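Local coordinates for lambda phage protein with carbohydrate-binding module (Shewanella oneidensis, PDB 2A5Z), which is of unknown function but folds as a jelly-roll with a carbohydrate-binding module, binds magnesium, and may recognise carbohydrate, at the interface of chains A and B. Sequence-based numbering; all coordinates share one arbitrary frame. Chains: chain A/B, hypothetical protein SO2946.

Contact 1: the interface of chains A and B. Residues chain A 29, 33; chain B 29, 34.
The tight part of this contact is where B:Met29 meets A:Met29 and A:Glu33. Both methionines are modelled as selenomethionine. The methyl CE of B:Met29 lies 3.5 Å from CG of A:Met29, and the two side chains cross at about a right angle. The selenium SE of B:Met29 rests against the carboxylate of A:Glu33, 3.4 Å from OE1. The B:Met29 chain runs out extended, then turns about the CG-SE bond (chi3 -91°), which brings the methyl back toward A:Met29. The other carboxylate oxygen faces the polar, watered side. OE2 of A:Glu33 takes a hydrogen bond and salt bridge from the amine NZ of B:Lys34 at 3.0 Å. The amine comes from above the carboxylate plane, 38° out of it. A water also bonds OE2 of A:Glu33 at 2.7 Å, and the same water reaches the backbone O of B:Lys34 at 2.6 Å. Thus B:Lys34 holds the carboxylate both directly and through solvent. The patch is small: A:Glu33 accounts for about half of the 99 Å² hidden, and A:Met29 for little. A:Glu33 and B:Lys34 lie on the 31-38 helices of their chains. Each Met29 sits in the loop just before its helix, so the contact joins the N-terminal segments of the two copies.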
loop_
_atom_site.group_PDB
_atom_site.type_symbol
_atom_site.label_atom_id
_atom_site.label_comp_id
_atom_site.label_asym_id
_atom_site.label_seq_id
_atom_site.Cartn_x
_atom_site.Cartn_y
_atom_site.Cartn_z
HETATM N N MSE A 29 7.410 11.607 -24.619
HETATM C CA MSE A 29 7.200 10.521 -23.673
HETATM C C MSE A 29 7.540 9.176 -24.313
HETATM O O MSE A 29 7.034 8.837 -25.389
HETATM C CB MSE A 29 5.760 10.523 -23.156
HETATM C CG MSE A 29 5.484 9.488 -22.069
HETATM SE SE MSE A 29 3.794 9.535 -21.436
HETATM C CE MSE A 29 2.881 9.066 -22.888
ATOM N N GLU A 33 7.546 4.500 -20.640
ATOM C CA GLU A 33 6.951 5.464 -19.719
ATOM C C GLU A 33 5.431 5.486 -19.845
ATOM O O GLU A 33 4.720 5.502 -18.840
ATOM C CB GLU A 33 7.529 6.858 -19.938
ATOM C CG GLU A 33 8.933 7.030 -19.382
ATOM C CD GLU A 33 9.549 8.389 -19.701
ATOM O OE1 GLU A 33 9.058 9.095 -20.613
ATOM O OE2 GLU A 33 10.540 8.750 -19.032
HETATM N N MSE B 29 6.324 16.303 -21.997
HETATM C CA MSE B 29 6.469 15.863 -20.612
HETATM C C MSE B 29 7.577 16.695 -19.962
HETATM O O MSE B 29 8.641 16.879 -20.551
HETATM C CB MSE B 29 6.795 14.361 -20.577
HETATM C CG MSE B 29 7.257 13.794 -19.230
HETATM SE SE MSE B 29 7.904 12.110 -19.397
HETATM C CE MSE B 29 6.415 11.169 -19.131
ATOM N N LYS B 34 8.914 13.347 -15.643
ATOM C CA LYS B 34 9.818 12.257 -16.010
ATOM C C LYS B 34 10.496 11.636 -14.779
ATOM O O LYS B 34 10.630 10.415 -14.693
ATOM C CB LYS B 34 10.855 12.733 -17.039
ATOM C CG LYS B 34 12.016 11.775 -17.249
ATOM C CD LYS B 34 12.438 11.696 -18.698
ATOM C CE LYS B 34 13.265 10.446 -18.938
ATOM N NZ LYS B 34 13.046 9.917 -20.308
HETATM O O HOH W 1 10.865 8.506 -16.402
#

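Contact 2: the interface of chains A and B. Residues chain A 54, 86-88, 123, 247-248; chain B 257, 259.
This is an arm-in-pocket interface between two copies: the C-terminal segment of chain B inserts B:Arg259 into an acidic site of chain A. It helps to join copies in the deposited assembly of three, which may not be the form in solution. The guanidinium meets A:Asp54 end-on, the planes nearly coplanar. NH1 of B:Arg259 bonds OD1 of A:Asp54 at 3.0 Å, and NH2 of B:Arg259 bonds OD2 of A:Asp54 at 3.1 Å. The second bond is nearly straight, 172° at H, and both oxygens use their syn lone pairs. NH1 of B:Arg259 also donates to OD2 of A:Asp247 at 2.9 Å; OD1 of A:Asp247 is as near and adds a salt bridge, but no N-H points at it. OD2 of A:Asp247 accepts a second bond, from ring ND1 of A:His87 at 2.8 Å, which meets it from above the carboxylate plane and helps to position it. One face of the guanidinium is covered by CD2 of A:Leu248, 3.8 Å above its centre. A bend (chi3 -63°) turns the guanidinium toward the aspartates. Nearby, CB of B:Ala257 packs 3.8 Å from CB of A:Phe88. The site ties a neighbour's tail to the magnesium-site residues A:Asp54, A:Phe88 and A:Asp247 and may help to order the acidic pair.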
loop_
_atom_site.group_PDB
_atom_site.type_symbol
_atom_site.label_atom_id
_atom_site.label_comp_id
_atom_site.label_asym_id
_atom_site.label_seq_id
_atom_site.Cartn_x
_atom_site.Cartn_y
_atom_site.Cartn_z
ATOM N N ASP A 54 0.843 -8.481 -8.443
ATOM C CA ASP A 54 1.673 -9.530 -9.037
ATOM C C ASP A 54 2.245 -10.524 -7.999
ATOM O O ASP A 54 3.105 -11.340 -8.328
ATOM C CB ASP A 54 2.823 -8.871 -9.828
ATOM C CG ASP A 54 3.159 -9.597 -11.138
ATOM O OD1 ASP A 54 2.857 -10.799 -11.296
ATOM O OD2 ASP A 54 3.754 -8.957 -12.026
ATOM N N ASN A 86 8.217 -16.994 -16.752
ATOM C CA ASN A 86 7.845 -15.574 -16.804
ATOM C C ASN A 86 6.744 -15.199 -15.810
ATOM O O ASN A 86 6.301 -14.049 -15.758
ATOM C CB ASN A 86 7.456 -15.168 -18.228
ATOM C CG ASN A 86 8.661 -14.991 -19.132
ATOM O OD1 ASN A 86 9.394 -14.007 -19.029
ATOM N ND2 ASN A 86 8.871 -15.944 -20.025
ATOM N N HIS A 87 6.304 -16.183 -15.029
ATOM C CA HIS A 87 5.371 -15.950 -13.936
ATOM C C HIS A 87 6.112 -15.448 -12.692
ATOM O O HIS A 87 6.548 -16.219 -11.835
ATOM C CB HIS A 87 4.545 -17.207 -13.669
ATOM C CG HIS A 87 3.712 -17.609 -14.840
ATOM N ND1 HIS A 87 2.531 -16.977 -15.158
ATOM C CD2 HIS A 87 3.920 -18.531 -15.808
ATOM C CE1 HIS A 87 2.025 -17.520 -16.251
ATOM N NE2 HIS A 87 2.850 -18.465 -16.666
ATOM N N PHE A 88 6.249 -14.132 -12.637
ATOM C CA PHE A 88 7.018 -13.439 -11.610
ATOM C C PHE A 88 6.101 -13.191 -10.420
ATOM O O PHE A 88 5.106 -12.487 -10.555
ATOM C CB PHE A 88 7.522 -12.118 -12.207
ATOM C CG PHE A 88 8.082 -11.147 -11.206
ATOM C CD1 PHE A 88 9.321 -11.374 -10.604
ATOM C CD2 PHE A 88 7.398 -9.982 -10.909
ATOM C CE1 PHE A 88 9.847 -10.464 -9.694
ATOM C CE2 PHE A 88 7.915 -9.062 -10.003
ATOM C CZ PHE A 88 9.144 -9.302 -9.395
ATOM N N TYR A 123 -4.068 -14.585 -13.912
ATOM C CA TYR A 123 -3.097 -15.590 -14.340
ATOM C C TYR A 123 -2.964 -16.579 -13.195
ATOM O O TYR A 123 -2.591 -16.198 -12.091
ATOM C CB TYR A 123 -1.742 -14.929 -14.647
ATOM C CG TYR A 123 -1.792 -13.965 -15.814
ATOM C CD1 TYR A 123 -1.196 -14.289 -17.038
ATOM C CD2 TYR A 123 -2.465 -12.743 -15.710
ATOM C CE1 TYR A 123 -1.256 -13.415 -18.119
ATOM C CE2 TYR A 123 -2.534 -11.866 -16.786
ATOM C CZ TYR A 123 -1.925 -12.209 -17.988
ATOM O OH TYR A 123 -1.985 -11.336 -19.053
ATOM N N ASP A 247 -0.594 -15.899 -9.928
ATOM C CA ASP A 247 0.540 -15.088 -10.345
ATOM C C ASP A 247 0.156 -13.598 -10.334
ATOM O O ASP A 247 0.854 -12.761 -9.764
ATOM C CB ASP A 247 0.959 -15.564 -11.747
ATOM C CG ASP A 247 1.979 -14.663 -12.430
ATOM O OD1 ASP A 247 2.774 -13.980 -11.759
ATOM O OD2 ASP A 247 1.994 -14.668 -13.681
ATOM N N LEU A 248 -0.975 -13.269 -10.945
ATOM C CA LEU A 248 -1.273 -11.883 -11.248
ATOM C C LEU A 248 -2.775 -11.673 -11.387
ATOM O O LEU A 248 -3.478 -12.491 -11.970
ATOM C CB LEU A 248 -0.531 -11.460 -12.535
ATOM C CG LEU A 248 -0.805 -10.121 -13.231
ATOM C CD1 LEU A 248 -0.444 -8.923 -12.344
ATOM C CD2 LEU A 248 -0.046 -10.077 -14.554
ATOM N N ALA B 257 9.258 -11.339 -16.658
ATOM C CA ALA B 257 7.819 -11.225 -16.443
ATOM C C ALA B 257 7.055 -10.976 -17.745
ATOM O O ALA B 257 5.971 -10.396 -17.730
ATOM C CB ALA B 257 7.524 -10.127 -15.432
ATOM N N ARG B 259 4.651 -11.997 -20.157
ATOM C CA ARG B 259 3.550 -12.948 -20.256
ATOM C C ARG B 259 2.583 -12.562 -21.368
ATOM O O ARG B 259 2.635 -11.446 -21.889
ATOM C CB ARG B 259 2.811 -13.048 -18.918
ATOM C CG ARG B 259 3.574 -13.807 -17.837
ATOM C CD ARG B 259 3.141 -13.375 -16.438
ATOM N NE ARG B 259 3.437 -11.964 -16.178
ATOM C CZ ARG B 259 3.532 -11.419 -14.967
ATOM N NH1 ARG B 259 3.366 -12.158 -13.882
ATOM N NH2 ARG B 259 3.807 -10.127 -14.843
#

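Contact 3: the interface of chains A and B. Residues chain A 54, 56, 88; chain B 43-45, 49, 255-257.
OD2 of A:Asp54 is gripped twice from chain B: by B:Arg259 and by the backbone N of B:Ala45 at 3.1 Å. The amide meets this carboxylate oxygen nearly along its C-O axis, and the bond is almost straight, 174° at H. The main chain of A:Asp54 is linked to the same loop through water. Its backbone N bonds a water at 2.7 Å, and that water bonds the carbonyl O of B:Ser43 at 2.6 Å. Side chain and backbone of one aspartate thus both hold the backbone of the B:Ser43 to B:Ala45 segment.

Beside this polar grip, the ring of A:Phe88 packs with one face and its rim against apolar groups of chain B. Its CG points away from its own backbone N (chi1 168°), which lays the ring on chain B, with the loop at B:Ala45 and the C-terminal segment both on the same side of it. The methyl CB of B:Ala45 touches CD2 of A:Phe88, 3.6 Å away. B:Val255 lies over that face, offset toward the rim, with CG1 near CE1 and CZ. B:Phe49 reaches the far end of the ring, the two side chains crossing at about a right angle. In this mixed patch, a loop and the C-terminal segment of chain B pack on magnesium-site residues of chain A and probably help to hold the copies together. The methyl CE of the selenomethionine A:Met56 adds a lighter contact, 3.6 Å from the backbone O of B:Ser43.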
loop_
_atom_site.group_PDB
_atom_site.type_symbol
_atom_site.label_atom_id
_atom_site.label_comp_id
_atom_site.label_asym_id
_atom_site.label_seq_id
_atom_site.Cartn_x
_atom_site.Cartn_y
_atom_site.Cartn_z
ATOM N N ASP A 54 0.843 -8.481 -8.443
ATOM C CA ASP A 54 1.673 -9.530 -9.037
ATOM C C ASP A 54 2.245 -10.524 -7.999
ATOM O O ASP A 54 3.105 -11.340 -8.328
ATOM C CB ASP A 54 2.823 -8.871 -9.828
ATOM C CG ASP A 54 3.159 -9.597 -11.138
ATOM O OD1 ASP A 54 2.857 -10.799 -11.296
ATOM O OD2 ASP A 54 3.754 -8.957 -12.026
HETATM N N MSE A 56 4.363 -10.579 -5.303
HETATM C CA MSE A 56 5.804 -10.658 -5.020
HETATM C C MSE A 56 6.148 -10.335 -3.561
HETATM O O MSE A 56 7.304 -10.480 -3.142
HETATM C CB MSE A 56 6.605 -9.756 -5.974
HETATM C CG MSE A 56 6.662 -8.265 -5.572
HETATM SE SE MSE A 56 5.169 -7.324 -5.979
HETATM C CE MSE A 56 5.363 -7.173 -7.752
ATOM N N PHE A 88 6.249 -14.132 -12.637
ATOM C CA PHE A 88 7.018 -13.439 -11.610
ATOM C C PHE A 88 6.101 -13.191 -10.420
ATOM O O PHE A 88 5.106 -12.487 -10.555
ATOM C CB PHE A 88 7.522 -12.118 -12.207
ATOM C CG PHE A 88 8.082 -11.147 -11.206
ATOM C CD1 PHE A 88 9.321 -11.374 -10.604
ATOM C CD2 PHE A 88 7.398 -9.982 -10.909
ATOM C CE1 PHE A 88 9.847 -10.464 -9.694
ATOM C CE2 PHE A 88 7.915 -9.062 -10.003
ATOM C CZ PHE A 88 9.144 -9.302 -9.395
ATOM N N SER B 43 4.049 -2.395 -10.200
ATOM C CA SER B 43 2.851 -3.176 -9.883
ATOM C C SER B 43 2.872 -4.459 -10.709
ATOM O O SER B 43 3.309 -5.510 -10.243
ATOM C CB SER B 43 1.575 -2.365 -10.125
ATOM O OG SER B 43 1.593 -1.747 -11.406
ATOM N N ILE B 44 2.420 -4.360 -11.949
ATOM C CA ILE B 44 2.467 -5.472 -12.874
ATOM C C ILE B 44 3.805 -5.361 -13.603
ATOM O O ILE B 44 4.084 -4.356 -14.254
ATOM C CB ILE B 44 1.228 -5.462 -13.826
ATOM C CG1 ILE B 44 1.359 -6.491 -14.957
ATOM C CG2 ILE B 44 0.979 -4.071 -14.386
ATOM C CD1 ILE B 44 0.056 -6.660 -15.757
ATOM N N ALA B 45 4.649 -6.377 -13.442
ATOM C CA ALA B 45 6.007 -6.353 -13.996
ATOM C C ALA B 45 6.060 -6.781 -15.466
ATOM O O ALA B 45 5.223 -7.573 -15.929
ATOM C CB ALA B 45 6.931 -7.219 -13.158
ATOM N N PHE B 49 12.058 -4.033 -12.203
ATOM C CA PHE B 49 11.467 -3.853 -10.883
ATOM C C PHE B 49 12.070 -2.631 -10.180
ATOM O O PHE B 49 13.286 -2.435 -10.191
ATOM C CB PHE B 49 11.627 -5.105 -10.000
ATOM C CG PHE B 49 10.985 -4.969 -8.641
ATOM C CD1 PHE B 49 9.662 -5.363 -8.439
ATOM C CD2 PHE B 49 11.695 -4.430 -7.570
ATOM C CE1 PHE B 49 9.056 -5.226 -7.185
ATOM C CE2 PHE B 49 11.102 -4.281 -6.326
ATOM C CZ PHE B 49 9.777 -4.679 -6.129
ATOM N N VAL B 255 13.666 -8.201 -14.267
ATOM C CA VAL B 255 12.743 -9.310 -14.011
ATOM C C VAL B 255 12.372 -10.058 -15.306
ATOM O O VAL B 255 12.320 -9.451 -16.377
ATOM C CB VAL B 255 11.438 -8.834 -13.268
ATOM C CG1 VAL B 255 11.773 -8.047 -12.013
ATOM C CG2 VAL B 255 10.555 -7.993 -14.173
ATOM N N SER B 256 12.143 -11.371 -15.197
ATOM C CA SER B 256 11.504 -12.150 -16.266
ATOM C C SER B 256 10.012 -12.189 -15.967
ATOM O O SER B 256 9.561 -12.957 -15.111
ATOM C CB SER B 256 12.047 -13.585 -16.334
ATOM O OG SER B 256 13.454 -13.609 -16.478
ATOM N N ALA B 257 9.258 -11.339 -16.658
ATOM C CA ALA B 257 7.819 -11.225 -16.443
ATOM C C ALA B 257 7.055 -10.976 -17.745
ATOM O O ALA B 257 5.971 -10.396 -17.730
ATOM C CB ALA B 257 7.524 -10.127 -15.432
HETATM O O HOH W 2 2.326 -6.228 -7.982
#

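Contacts 2 and 3 adjoin, with the centres of their C-alpha atoms about 6 Å apart. They share A:Asp54, A:Phe88 and B:Ala257, so they form one continuous surface around the magnesium-site residues of chain A. Contact 1 stands apart, about 26 Å from contact 2 and 21 Å from contact 3, centre to centre. It pairs N-terminal segments, whereas both others use the C-terminal tail of chain B, and contact 3 adds the loop after the 31-38 helix and strand 48-53. The two copies are thus joined at separated points. The interface is not an exact two-fold, and it may not be the biological one.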